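Local atomic coordinates of ankyrin repeat domain protein (Legionella pneumophila subsp. pneumophila, PDB entry 6MCA), a protein that is a bacterial effector with ankyrin repeats and a cysteine protease-like part, and interacts with the host LARP7 component of the 7SK snRNP complex. Residues A[27-32]-A[39-44]; A[91-96]-A[116-121]; A[275-280]-A[327-332]. One frame throughout, in Å; residues are numbered along the deposited sequence.

Interaction 1 (A[27-32]-A[39-44])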
ATOM      1  N   ALA A  27      30.367  -1.904  -0.696  1.00 27.55           N
ATOM      2  CA  ALA A  27      29.074  -2.383  -0.221  1.00 33.63           C
ATOM      3  C   ALA A  27      29.240  -3.579   0.705  1.00 30.30           C
ATOM      4  O   ALA A  27      28.577  -3.664   1.743  1.00 37.63           O
ATOM      5  CB  ALA A  27      28.177  -2.740  -1.405  1.00 22.78           C
ATOM      6  N   ASN A  28      30.124  -4.515   0.347  1.00 39.82           N
ATOM      7  CA  ASN A  28      30.374  -5.660   1.215  1.00 32.93           C
ATOM      8  C   ASN A  28      31.048  -5.239   2.515  1.00 36.27           C
ATOM      9  O   ASN A  28      30.817  -5.858   3.560  1.00 42.02           O
ATOM     10  CB  ASN A  28      31.220  -6.703   0.484  1.00 43.85           C
ATOM     11  CG  ASN A  28      30.483  -7.339  -0.682  1.00 64.63           C
ATOM     12  OD1 ASN A  28      29.253  -7.391  -0.702  1.00 46.48           O
ATOM     13  ND2 ASN A  28      31.236  -7.826  -1.662  1.00 77.87           N
ATOM     14  N   ASP A  29      31.881  -4.196   2.471  1.00 38.73           N
ATOM     15  CA  ASP A  29      32.455  -3.653   3.699  1.00 43.37           C
ATOM     16  C   ASP A  29      31.367  -3.094   4.606  1.00 38.70           C
ATOM     17  O   ASP A  29      31.352  -3.352   5.815  1.00 35.88           O
ATOM     18  CB  ASP A  29      33.480  -2.566   3.366  1.00 33.72           C
ATOM     19  CG  ASP A  29      34.768  -3.127   2.801  1.00 51.54           C
ATOM     20  OD1 ASP A  29      34.935  -4.364   2.806  1.00 59.35           O
ATOM     21  OD2 ASP A  29      35.616  -2.326   2.351  1.00 41.99           O
ATOM     22  N   ILE A  30      30.444  -2.322   4.031  1.00 32.51           N
ATOM     23  CA  ILE A  30      29.375  -1.712   4.816  1.00 35.03           C
ATOM     24  C   ILE A  30      28.458  -2.783   5.396  1.00 36.74           C
ATOM     25  O   ILE A  30      28.093  -2.737   6.576  1.00 36.36           O
ATOM     26  CB  ILE A  30      28.597  -0.701   3.954  1.00 33.84           C
ATOM     27  CG1 ILE A  30      29.470   0.520   3.649  1.00 29.72           C
ATOM     28  CG2 ILE A  30      27.303  -0.285   4.636  1.00 18.67           C
ATOM     29  CD1 ILE A  30      28.825   1.515   2.707  1.00 28.69           C
ATOM     30  N   ILE A  31      28.083  -3.767   4.577  1.00 34.24           N
ATOM     31  CA  ILE A  31      27.190  -4.829   5.037  1.00 34.57           C
ATOM     32  C   ILE A  31      27.840  -5.624   6.163  1.00 35.36           C
ATOM     33  O   ILE A  31      27.171  -6.038   7.118  1.00 39.16           O
ATOM     34  CB  ILE A  31      26.791  -5.732   3.853  1.00 27.29           C
ATOM     35  CG1 ILE A  31      25.899  -4.964   2.877  1.00 30.56           C
ATOM     36  CG2 ILE A  31      26.084  -6.989   4.340  1.00 30.09           C
ATOM     37  CD1 ILE A  31      25.909  -5.528   1.475  1.00 35.09           C
ATOM     38  N   SER A  32      29.152  -5.833   6.082  1.00 37.93           N
ATOM     39  CA  SER A  32      29.888  -6.570   7.102  1.00 29.99           C
ATOM     40  C   SER A  32      30.288  -5.704   8.292  1.00 32.45           C
ATOM     41  O   SER A  32      31.061  -6.166   9.138  1.00 35.27           O
ATOM     42  CB  SER A  32      31.135  -7.213   6.489  1.00 35.34           C
ATOM     43  OG  SER A  32      30.780  -8.142   5.479  1.00 49.96           O
ATOM     44  N   ASP A  39      39.900   5.770   0.658  1.00 33.48           N
ATOM     45  CA  ASP A  39      40.976   6.238  -0.211  1.00 40.13           C
ATOM     46  C   ASP A  39      41.377   5.170  -1.221  1.00 36.73           C
ATOM     47  O   ASP A  39      41.681   5.486  -2.377  1.00 31.33           O
ATOM     48  CB  ASP A  39      42.175   6.673   0.630  1.00 46.05           C
ATOM     49  CG  ASP A  39      41.967   8.030   1.280  1.00 91.32           C
ATOM     50  OD1 ASP A  39      41.275   8.880   0.679  1.00 67.48           O
ATOM     51  OD2 ASP A  39      42.490   8.245   2.393  1.00 95.30           O
ATOM     52  N   ALA A  40      41.376   3.899  -0.809  1.00 28.94           N
ATOM     53  CA  ALA A  40      41.701   2.825  -1.743  1.00 35.79           C
ATOM     54  C   ALA A  40      40.647   2.707  -2.838  1.00 33.27           C
ATOM     55  O   ALA A  40      40.981   2.463  -4.004  1.00 26.29           O
ATOM     56  CB  ALA A  40      41.849   1.502  -0.992  1.00 22.46           C
ATOM     57  N   TYR A  41      39.371   2.879  -2.484  1.00 27.64           N
ATOM     58  CA  TYR A  41      38.317   2.822  -3.491  1.00 38.44           C
ATOM     59  C   TYR A  41      38.367   4.023  -4.425  1.00 29.48           C
ATOM     60  O   TYR A  41      38.049   3.896  -5.612  1.00 31.62           O
ATOM     61  CB  TYR A  41      36.949   2.726  -2.815  1.00 21.59           C
ATOM     62  CG  TYR A  41      36.707   1.399  -2.135  1.00 37.21           C
ATOM     63  CD1 TYR A  41      36.470   0.249  -2.877  1.00 33.26           C
ATOM     64  CD2 TYR A  41      36.725   1.293  -0.750  1.00 36.91           C
ATOM     65  CE1 TYR A  41      36.255  -0.968  -2.258  1.00 23.57           C
ATOM     66  CE2 TYR A  41      36.511   0.082  -0.124  1.00 30.18           C
ATOM     67  CZ  TYR A  41      36.276  -1.046  -0.882  1.00 33.14           C
ATOM     68  OH  TYR A  41      36.062  -2.255  -0.261  1.00 45.97           O
ATOM     69  N   LEU A  42      38.763   5.190  -3.912  1.00 24.75           N
ATOM     70  CA  LEU A  42      38.909   6.358  -4.776  1.00 28.90           C
ATOM     71  C   LEU A  42      40.090   6.195  -5.725  1.00 37.72           C
ATOM     72  O   LEU A  42      39.996   6.546  -6.907  1.00 33.61           O
ATOM     73  CB  LEU A  42      39.065   7.623  -3.933  1.00 27.65           C
ATOM     74  CG  LEU A  42      37.827   8.074  -3.156  1.00 31.42           C
ATOM     75  CD1 LEU A  42      38.192   9.142  -2.138  1.00 30.37           C
ATOM     76  CD2 LEU A  42      36.752   8.578  -4.107  1.00 29.08           C
ATOM     77  N   ARG A  43      41.209   5.662  -5.224  1.00 25.60           N
ATOM     78  CA  ARG A  43      42.358   5.412  -6.088  1.00 26.61           C
ATOM     79  C   ARG A  43      42.041   4.365  -7.148  1.00 32.14           C
ATOM     80  O   ARG A  43      42.619   4.394  -8.241  1.00 32.68           O
ATOM     81  CB  ARG A  43      43.564   4.984  -5.250  1.00 21.51           C
ATOM     82  CG  ARG A  43      44.150   6.100  -4.399  1.00 26.18           C
ATOM     83  CD  ARG A  43      45.445   5.678  -3.717  1.00 29.06           C
ATOM     84  NE  ARG A  43      45.222   4.701  -2.656  1.00 31.26           N
ATOM     85  CZ  ARG A  43      45.646   3.442  -2.697  1.00 56.02           C
ATOM     86  NH1 ARG A  43      46.327   3.001  -3.748  1.00 35.53           N
ATOM     87  NH2 ARG A  43      45.396   2.622  -1.684  1.00 39.50           N
ATOM     88  N   ALA A  44      41.123   3.447  -6.856  1.00 26.36           N
ATOM     89  CA  ALA A  44      40.689   2.464  -7.840  1.00 25.58           C
ATOM     90  C   ALA A  44      39.745   3.045  -8.886  1.00 27.86           C
ATOM     91  O   ALA A  44      39.232   2.292  -9.720  1.00 32.27           O
ATOM     92  CB  ALA A  44      40.018   1.278  -7.142  1.00 30.15           C
TER
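Tyr41 and Asp29 meet through one side-chain hydrogen bond. Tyr41 OH donates to Asp29 OD2 at 2.7 Å. The two side chains come from opposite directions, each from its own short helix. OD2 lies at the edge of the tyrosine ring, in its plane. The carboxylate is turned 68° against that ring. The hydroxyl meets OD2 from above the carboxylate plane, 55° out of it. The other oxygen, Asp29 OD1, stays 3.9 Å from Tyr41 OH, so only OD2 takes the tyrosine's bond. On Tyr41, CG lies beside the backbone N and anti to the carbonyl carbon (chi1 -70°), which lets the ring reach across with its hydroxyl leading.

The contact joins helix 26-31 to helix 38-43, two short helices near the start of the modelled chain. They stand at the surface, well away from the centre of the chain. The link is thin: 74 Å² is buried in total, nearly all of it by this one pair.

Asp29 OD1 has a long, weak ion pair with Arg34, in the chain between the two segments. Asp39 ties helix 38-43 to Arg77 by a salt bridge, apart from this bond.

Backbone and side-chain bonds finish the first helix. Asn28 O accepts from both Ser32 N, at 3.0 Å, and Ser32 OG, also at 3.0 Å. The two donors come from opposite faces of its carbonyl plane. Ser32 is the first residue to leave helical geometry, and its hydroxyl turns back onto the last turn. Ile30 and Ile31 of this helix pack on helix 58-65.

Interaction 2 (A[91-96]-A[116-121])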
ATOM      1  N   PRO A  91      18.358   8.402   0.599  1.00 26.91           N
ATOM      2  CA  PRO A  91      18.815   7.897   1.906  1.00 16.18           C
ATOM      3  C   PRO A  91      17.887   8.259   3.051  1.00 29.94           C
ATOM      4  O   PRO A  91      17.747   7.476   4.004  1.00 31.63           O
ATOM      5  CB  PRO A  91      20.192   8.553   2.065  1.00 19.24           C
ATOM      6  CG  PRO A  91      20.673   8.740   0.673  1.00 22.82           C
ATOM      7  CD  PRO A  91      19.453   9.035  -0.160  1.00 23.13           C
ATOM      8  N   LEU A  92      17.241   9.427   2.989  1.00 29.67           N
ATOM      9  CA  LEU A  92      16.280   9.796   4.021  1.00 32.80           C
ATOM     10  C   LEU A  92      15.080   8.858   4.017  1.00 29.70           C
ATOM     11  O   LEU A  92      14.565   8.500   5.081  1.00 26.01           O
ATOM     12  CB  LEU A  92      15.833  11.244   3.830  1.00 29.07           C
ATOM     13  CG  LEU A  92      15.020  11.837   4.982  1.00 24.84           C
ATOM     14  CD1 LEU A  92      15.836  11.834   6.266  1.00 20.34           C
ATOM     15  CD2 LEU A  92      14.559  13.243   4.641  1.00 35.00           C
ATOM     16  N   HIS A  93      14.617   8.458   2.829  1.00 23.45           N
ATOM     17  CA  HIS A  93      13.549   7.466   2.738  1.00 27.11           C
ATOM     18  C   HIS A  93      13.928   6.191   3.479  1.00 36.00           C
ATOM     19  O   HIS A  93      13.133   5.644   4.252  1.00 26.19           O
ATOM     20  CB  HIS A  93      13.243   7.151   1.273  1.00 29.17           C
ATOM     21  CG  HIS A  93      12.273   8.094   0.631  1.00 30.85           C
ATOM     22  ND1 HIS A  93      12.675   9.183  -0.110  1.00 36.00           N
ATOM     23  CD2 HIS A  93      10.918   8.099   0.604  1.00 30.18           C
ATOM     24  CE1 HIS A  93      11.611   9.824  -0.561  1.00 42.50           C
ATOM     25  NE2 HIS A  93      10.532   9.187  -0.141  1.00 32.08           N
ATOM     26  N   TRP A  94      15.152   5.707   3.259  1.00 28.09           N
ATOM     27  CA  TRP A  94      15.583   4.461   3.884  1.00 25.92           C
ATOM     28  C   TRP A  94      15.731   4.616   5.391  1.00 22.86           C
ATOM     29  O   TRP A  94      15.373   3.708   6.151  1.00 30.98           O
ATOM     30  CB  TRP A  94      16.896   3.993   3.259  1.00 23.94           C
ATOM     31  CG  TRP A  94      16.741   3.559   1.839  1.00 30.44           C
ATOM     32  CD1 TRP A  94      17.073   4.270   0.723  1.00 30.94           C
ATOM     33  CD2 TRP A  94      16.200   2.317   1.377  1.00 29.83           C
ATOM     34  NE1 TRP A  94      16.779   3.544  -0.405  1.00 26.46           N
ATOM     35  CE2 TRP A  94      16.240   2.342  -0.031  1.00 37.53           C
ATOM     36  CE3 TRP A  94      15.687   1.184   2.017  1.00 30.27           C
ATOM     37  CZ2 TRP A  94      15.787   1.279  -0.809  1.00 30.95           C
ATOM     38  CZ3 TRP A  94      15.239   0.130   1.244  1.00 28.54           C
ATOM     39  CH2 TRP A  94      15.292   0.185  -0.155  1.00 36.66           C
ATOM     40  N   ALA A  95      16.259   5.755   5.842  1.00 26.79           N
ATOM     41  CA  ALA A  95      16.398   5.978   7.278  1.00 22.76           C
ATOM     42  C   ALA A  95      15.039   6.068   7.956  1.00 32.71           C
ATOM     43  O   ALA A  95      14.851   5.549   9.064  1.00 23.96           O
ATOM     44  CB  ALA A  95      17.210   7.246   7.537  1.00 31.20           C
ATOM     45  N   VAL A  96      14.071   6.711   7.300  1.00 25.85           N
ATOM     46  CA  VAL A  96      12.763   6.917   7.910  1.00 35.18           C
ATOM     47  C   VAL A  96      11.961   5.621   7.914  1.00 43.50           C
ATOM     48  O   VAL A  96      11.299   5.289   8.906  1.00 30.74           O
ATOM     49  CB  VAL A  96      12.022   8.053   7.183  1.00 26.42           C
ATOM     50  CG1 VAL A  96      10.534   7.982   7.448  1.00 36.73           C
ATOM     51  CG2 VAL A  96      12.579   9.401   7.614  1.00 31.14           C
ATOM     52  N   ALA A 116      11.261  14.872  -0.289  1.00 36.01           N
ATOM     53  CA  ALA A 116      11.545  14.052  -1.457  1.00 28.34           C
ATOM     54  C   ALA A 116      10.510  12.940  -1.579  1.00 31.71           C
ATOM     55  O   ALA A 116      10.045  12.390  -0.577  1.00 33.41           O
ATOM     56  CB  ALA A 116      12.949  13.456  -1.365  1.00 30.13           C
ATOM     57  N   TYR A 117      10.137  12.622  -2.814  1.00 32.75           N
ATOM     58  CA  TYR A 117       9.185  11.557  -3.080  1.00 32.18           C
ATOM     59  C   TYR A 117       9.779  10.584  -4.089  1.00 37.32           C
ATOM     60  O   TYR A 117      10.658  10.932  -4.881  1.00 29.01           O
ATOM     61  CB  TYR A 117       7.837  12.098  -3.588  1.00 25.31           C
ATOM     62  CG  TYR A 117       7.930  13.121  -4.699  1.00 26.40           C
ATOM     63  CD1 TYR A 117       8.210  14.454  -4.425  1.00 36.71           C
ATOM     64  CD2 TYR A 117       7.719  12.755  -6.022  1.00 36.64           C
ATOM     65  CE1 TYR A 117       8.287  15.391  -5.439  1.00 33.97           C
ATOM     66  CE2 TYR A 117       7.793  13.685  -7.041  1.00 26.64           C
ATOM     67  CZ  TYR A 117       8.078  15.001  -6.745  1.00 32.60           C
ATOM     68  OH  TYR A 117       8.153  15.931  -7.756  1.00 48.01           O
ATOM     69  N   THR A 118       9.284   9.351  -4.042  1.00 27.59           N
ATOM     70  CA  THR A 118       9.807   8.281  -4.873  1.00 22.28           C
ATOM     71  C   THR A 118       9.197   8.342  -6.272  1.00 33.31           C
ATOM     72  O   THR A 118       8.437   9.253  -6.615  1.00 27.36           O
ATOM     73  CB  THR A 118       9.542   6.927  -4.223  1.00 30.44           C
ATOM     74  OG1 THR A 118       8.135   6.660  -4.232  1.00 29.21           O
ATOM     75  CG2 THR A 118      10.046   6.918  -2.788  1.00 20.77           C
ATOM     76  N   ARG A 119       9.538   7.341  -7.089  1.00 30.59           N
ATOM     77  CA  ARG A 119       9.074   7.296  -8.472  1.00 38.13           C
ATOM     78  C   ARG A 119       7.553   7.270  -8.561  1.00 44.47           C
ATOM     79  O   ARG A 119       6.979   7.806  -9.516  1.00 40.62           O
ATOM     80  CB  ARG A 119       9.676   6.075  -9.170  1.00 47.31           C
ATOM     81  CG  ARG A 119       9.277   5.892 -10.623  1.00 79.01           C
ATOM     82  CD  ARG A 119       9.973   4.672 -11.203  1.00 79.06           C
ATOM     83  NE  ARG A 119       9.825   3.510 -10.330  1.00 80.00           N
ATOM     84  CZ  ARG A 119      10.591   2.426 -10.390  1.00 89.08           C
ATOM     85  NH1 ARG A 119      11.569   2.350 -11.283  1.00 61.79           N
ATOM     86  NH2 ARG A 119      10.382   1.418  -9.553  1.00 86.05           N
ATOM     87  N   ASN A 120       6.886   6.662  -7.583  1.00 39.69           N
ATOM     88  CA  ASN A 120       5.431   6.609  -7.545  1.00 33.29           C
ATOM     89  C   ASN A 120       4.808   7.830  -6.882  1.00 41.49           C
ATOM     90  O   ASN A 120       3.578   7.916  -6.810  1.00 41.56           O
ATOM     91  CB  ASN A 120       4.969   5.343  -6.817  1.00 37.69           C
ATOM     92  CG  ASN A 120       5.389   4.074  -7.529  1.00 51.77           C
ATOM     93  OD1 ASN A 120       5.472   4.036  -8.756  1.00 60.98           O
ATOM     94  ND2 ASN A 120       5.658   3.027  -6.759  1.00 53.83           N
ATOM     95  N   GLY A 121       5.618   8.769  -6.402  1.00 34.13           N
ATOM     96  CA  GLY A 121       5.101   9.930  -5.705  1.00 37.13           C
ATOM     97  C   GLY A 121       4.961   9.765  -4.211  1.00 40.39           C
ATOM     98  O   GLY A 121       4.240  10.548  -3.581  1.00 37.59           O
TER
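His93 reaches from helix 91-97 to the loop at 116-118. Its CB points toward that loop. From there CG is placed beside the backbone N (chi1 -85°), and the imidazole extends between Ala116 and Thr118. Going round the ring, ND1 accounts for little across the contact; it is hydrogen-bonded to Thr90 OG1, three residues earlier, just before the helix. His93 CD2 lies 3.7 Å from Thr118 CG2. His93 CE1 comes 3.0 Å from Ala116 O and 4.0 Å from Ala116 CB. The backbone N of Tyr117 sits at the ring edge, in plane. At the tip, His93 NE2 is 3.5 Å from Thr118 CG2.

The methyl of Thr118 covers one face of the ring. CG2 is 3.8 Å from the ring centroid, 25° off the normal, which makes a CH-pi contact. His93 NE2 also lies 3.3 Å from Ala116 O, but the angle is too poor for a hydrogen bond. Its bond goes to Leu122 O instead.

Both segments fall within the ankyrin repeat region. The loop runs into a type I turn, Thr118 to Gly121. The histidine follows Thr90-Pro91-Leu92, the TPLH signature of ankyrin repeats. Thr118 OG1 also binds a tartrate, probably from the crystallisation liquor.

With both ring nitrogens bonded, the buried imidazole's rotation is probably held. NE2 donates to the Leu122 carbonyl, just past the segment; 116-118 itself offers a methyl over the ring face and close, unbonded backbone atoms.

Interaction 3 (A[275-280]-A[327-332])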
ATOM      1  N   GLN A 275      -2.232 -24.972  12.869  1.00 24.23           N
ATOM      2  CA  GLN A 275      -2.120 -26.074  11.922  1.00 30.23           C
ATOM      3  C   GLN A 275      -2.845 -25.807  10.607  1.00 25.33           C
ATOM      4  O   GLN A 275      -2.959 -26.720   9.783  1.00 29.28           O
ATOM      5  CB  GLN A 275      -2.649 -27.369  12.549  1.00 28.85           C
ATOM      6  CG  GLN A 275      -4.168 -27.467  12.615  1.00 28.23           C
ATOM      7  CD  GLN A 275      -4.742 -26.872  13.884  1.00 53.55           C
ATOM      8  OE1 GLN A 275      -4.201 -25.914  14.436  1.00 39.07           O
ATOM      9  NE2 GLN A 275      -5.843 -27.442  14.359  1.00 42.42           N
ATOM     10  N   TRP A 276      -3.322 -24.585  10.384  1.00 19.84           N
ATOM     11  CA  TRP A 276      -4.100 -24.251   9.200  1.00 19.72           C
ATOM     12  C   TRP A 276      -3.307 -23.340   8.274  1.00 27.14           C
ATOM     13  O   TRP A 276      -2.561 -22.468   8.728  1.00 23.12           O
ATOM     14  CB  TRP A 276      -5.419 -23.581   9.587  1.00 26.77           C
ATOM     15  CG  TRP A 276      -6.230 -24.401  10.534  1.00 34.11           C
ATOM     16  CD1 TRP A 276      -6.442 -24.153  11.859  1.00 32.05           C
ATOM     17  CD2 TRP A 276      -6.929 -25.614  10.234  1.00 28.03           C
ATOM     18  NE1 TRP A 276      -7.237 -25.135  12.401  1.00 41.07           N
ATOM     19  CE2 TRP A 276      -7.547 -26.044  11.424  1.00 33.44           C
ATOM     20  CE3 TRP A 276      -7.092 -26.377   9.075  1.00 27.79           C
ATOM     21  CZ2 TRP A 276      -8.319 -27.202  11.489  1.00 32.23           C
ATOM     22  CZ3 TRP A 276      -7.858 -27.526   9.140  1.00 25.48           C
ATOM     23  CH2 TRP A 276      -8.462 -27.927  10.338  1.00 34.40           C
ATOM     24  N   TRP A 277      -3.489 -23.545   6.971  1.00 24.99           N
ATOM     25  CA  TRP A 277      -2.820 -22.783   5.927  1.00 13.57           C
ATOM     26  C   TRP A 277      -3.871 -22.354   4.916  1.00 21.54           C
ATOM     27  O   TRP A 277      -4.843 -23.072   4.689  1.00 23.16           O
ATOM     28  CB  TRP A 277      -1.724 -23.629   5.266  1.00 14.81           C
ATOM     29  CG  TRP A 277      -0.995 -22.983   4.127  1.00 15.57           C
ATOM     30  CD1 TRP A 277      -1.363 -22.982   2.812  1.00 19.80           C
ATOM     31  CD2 TRP A 277       0.249 -22.275   4.195  1.00 23.31           C
ATOM     32  NE1 TRP A 277      -0.430 -22.305   2.060  1.00 23.84           N
ATOM     33  CE2 TRP A 277       0.568 -21.862   2.886  1.00 20.48           C
ATOM     34  CE3 TRP A 277       1.121 -21.943   5.239  1.00 16.46           C
ATOM     35  CZ2 TRP A 277       1.723 -21.135   2.593  1.00 24.84           C
ATOM     36  CZ3 TRP A 277       2.265 -21.220   4.945  1.00 19.03           C
ATOM     37  CH2 TRP A 277       2.554 -20.824   3.633  1.00 17.67           C
ATOM     38  N   ALA A 278      -3.703 -21.175   4.330  1.00 20.47           N
ATOM     39  CA  ALA A 278      -4.712 -20.653   3.421  1.00 16.88           C
ATOM     40  C   ALA A 278      -4.044 -19.941   2.261  1.00 23.94           C
ATOM     41  O   ALA A 278      -3.133 -19.134   2.468  1.00 23.46           O
ATOM     42  CB  ALA A 278      -5.668 -19.694   4.136  1.00 15.32           C
ATOM     43  N   LYS A 279      -4.511 -20.238   1.052  1.00 22.80           N
ATOM     44  CA  LYS A 279      -4.075 -19.562  -0.160  1.00 22.69           C
ATOM     45  C   LYS A 279      -5.211 -18.695  -0.686  1.00 22.33           C
ATOM     46  O   LYS A 279      -6.356 -19.158  -0.803  1.00 19.74           O
ATOM     47  CB  LYS A 279      -3.628 -20.562  -1.229  1.00 21.42           C
ATOM     48  CG  LYS A 279      -3.168 -19.900  -2.520  1.00 21.21           C
ATOM     49  CD  LYS A 279      -2.447 -20.877  -3.430  1.00 34.92           C
ATOM     50  CE  LYS A 279      -3.372 -21.988  -3.887  1.00 33.90           C
ATOM     51  NZ  LYS A 279      -2.728 -22.853  -4.915  1.00 36.89           N
ATOM     52  N   ILE A 280      -4.880 -17.443  -0.997  1.00 21.61           N
ATOM     53  CA  ILE A 280      -5.811 -16.440  -1.491  1.00 16.86           C
ATOM     54  C   ILE A 280      -5.249 -15.918  -2.804  1.00 21.95           C
ATOM     55  O   ILE A 280      -4.176 -15.293  -2.829  1.00 26.33           O
ATOM     56  CB  ILE A 280      -6.007 -15.293  -0.491  1.00 16.88           C
ATOM     57  CG1 ILE A 280      -6.380 -15.837   0.889  1.00 18.40           C
ATOM     58  CG2 ILE A 280      -7.052 -14.314  -1.005  1.00 13.49           C
ATOM     59  CD1 ILE A 280      -6.176 -14.842   2.008  1.00 19.91           C
ATOM     60  N   GLN A 327       3.326 -30.002  -1.392  1.00 22.10           N
ATOM     61  CA  GLN A 327       4.016 -31.259  -1.127  1.00 31.52           C
ATOM     62  C   GLN A 327       4.914 -31.150   0.100  1.00 28.21           C
ATOM     63  O   GLN A 327       4.988 -32.085   0.905  1.00 36.61           O
ATOM     64  CB  GLN A 327       4.830 -31.671  -2.353  1.00 36.35           C
ATOM     65  CG  GLN A 327       5.834 -32.778  -2.093  1.00 47.91           C
ATOM     66  CD  GLN A 327       5.652 -33.954  -3.027  1.00 45.87           C
ATOM     67  OE1 GLN A 327       4.712 -33.991  -3.822  1.00 52.58           O
ATOM     68  NE2 GLN A 327       6.556 -34.922  -2.942  1.00 49.41           N
ATOM     69  N   GLN A 328       5.602 -30.017   0.261  1.00 25.61           N
ATOM     70  CA  GLN A 328       6.530 -29.872   1.379  1.00 30.68           C
ATOM     71  C   GLN A 328       5.791 -29.826   2.711  1.00 28.58           C
ATOM     72  O   GLN A 328       6.184 -30.498   3.672  1.00 23.65           O
ATOM     73  CB  GLN A 328       7.393 -28.624   1.190  1.00 21.72           C
ATOM     74  CG  GLN A 328       8.371 -28.723   0.028  1.00 37.43           C
ATOM     75  CD  GLN A 328       9.161 -27.445  -0.185  1.00 43.56           C
ATOM     76  OE1 GLN A 328       9.238 -26.591   0.699  1.00 41.83           O
ATOM     77  NE2 GLN A 328       9.756 -27.308  -1.365  1.00 38.36           N
ATOM     78  N   LEU A 329       4.715 -29.044   2.789  1.00 18.82           N
ATOM     79  CA  LEU A 329       3.954 -28.915   4.024  1.00 22.00           C
ATOM     80  C   LEU A 329       2.897 -29.997   4.197  1.00 29.56           C
ATOM     81  O   LEU A 329       2.311 -30.097   5.281  1.00 27.38           O
ATOM     82  CB  LEU A 329       3.279 -27.539   4.092  1.00 25.04           C
ATOM     83  CG  LEU A 329       4.173 -26.312   3.905  1.00 20.30           C
ATOM     84  CD1 LEU A 329       3.354 -25.035   4.017  1.00 20.62           C
ATOM     85  CD2 LEU A 329       5.311 -26.313   4.914  1.00 23.32           C
ATOM     86  N   GLY A 330       2.643 -30.808   3.171  1.00 26.08           N
ATOM     87  CA  GLY A 330       1.594 -31.806   3.241  1.00 21.88           C
ATOM     88  C   GLY A 330       0.230 -31.172   3.419  1.00 23.33           C
ATOM     89  O   GLY A 330      -0.500 -31.499   4.360  1.00 21.74           O
ATOM     90  N   LEU A 331      -0.120 -30.259   2.517  1.00 16.41           N
ATOM     91  CA  LEU A 331      -1.330 -29.453   2.650  1.00 19.02           C
ATOM     92  C   LEU A 331      -2.548 -30.301   2.306  1.00 27.63           C
ATOM     93  O   LEU A 331      -2.795 -30.602   1.134  1.00 21.76           O
ATOM     94  CB  LEU A 331      -1.245 -28.221   1.754  1.00 15.54           C
ATOM     95  CG  LEU A 331      -0.182 -27.202   2.163  1.00 23.63           C
ATOM     96  CD1 LEU A 331      -0.284 -25.947   1.310  1.00 25.95           C
ATOM     97  CD2 LEU A 331      -0.310 -26.867   3.642  1.00 12.85           C
ATOM     98  N   LEU A 332      -3.317 -30.672   3.327  1.00 19.13           N
ATOM     99  CA  LEU A 332      -4.521 -31.469   3.136  1.00 17.67           C
ATOM    100  C   LEU A 332      -5.721 -30.548   2.967  1.00 20.69           C
ATOM    101  O   LEU A 332      -6.062 -29.818   3.908  1.00 21.30           O
ATOM    102  CB  LEU A 332      -4.735 -32.396   4.322  1.00 20.15           C
ATOM    103  CG  LEU A 332      -6.023 -33.219   4.379  1.00 36.24           C
ATOM    104  CD1 LEU A 332      -6.225 -34.008   3.095  1.00 21.48           C
ATOM    105  CD2 LEU A 332      -6.002 -34.145   5.584  1.00 23.91           C
TER
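Trp277 has the most surface buried here, and it packs against Leu331 and Leu329. Its indole leaves strand 276-280 with CG anti to the backbone N (chi1 177°). This sends the ring system toward the chain at 329-331, where the chain passes from helix 318-329 to strand 331-337.

Leu329 covers the benzene half. Its CD1 stands over one face of the indole, 4.0 Å from the centroid of the six-membered ring of Trp277 and 10° off the normal. This is a CH-pi contact, and the two side chains cross at about a right angle. Leu331 takes the pyrrole side. Leu331 CD1 is 3.5 Å from Trp277 CD1, approaching obliquely, while Leu331 CD2 is 3.9 Å from Trp277 CB.

Gly330 separates the two leucines and takes a positive phi as the chain leaves the helix. Strands 276-280 and 331-337 belong to one five-stranded antiparallel sheet, with strand 292-297 between them; Ile297 of that strand also touches Trp277. Phe270 of strand 266-273 meets the indole ring as well.

The contact between the segments is wholly apolar. It packs the middle strand against both the edge strand 331-337 and Leu329 beside it, by dispersion and a CH-pi contact.

The three contacts come in series along the chain, and none touches another. Interaction 1 and interaction 2 lie on the same side of the chain's centre, with their centres about 25 Å apart. Interaction 1 joins two short helices near the start of the modelled chain. Interaction 2 lies in the ankyrin repeat region. Helix 58-65 lies between them in sequence and packs against both 27-32 and 91-96. Interaction 3 is across the chain's centre from interaction 2, about 37 Å away between centres. It belongs to the five-stranded antiparallel sheet. The contacts thus sample two separate parts of the protein, a helical part that includes the ankyrin repeats, and a part built round a sheet.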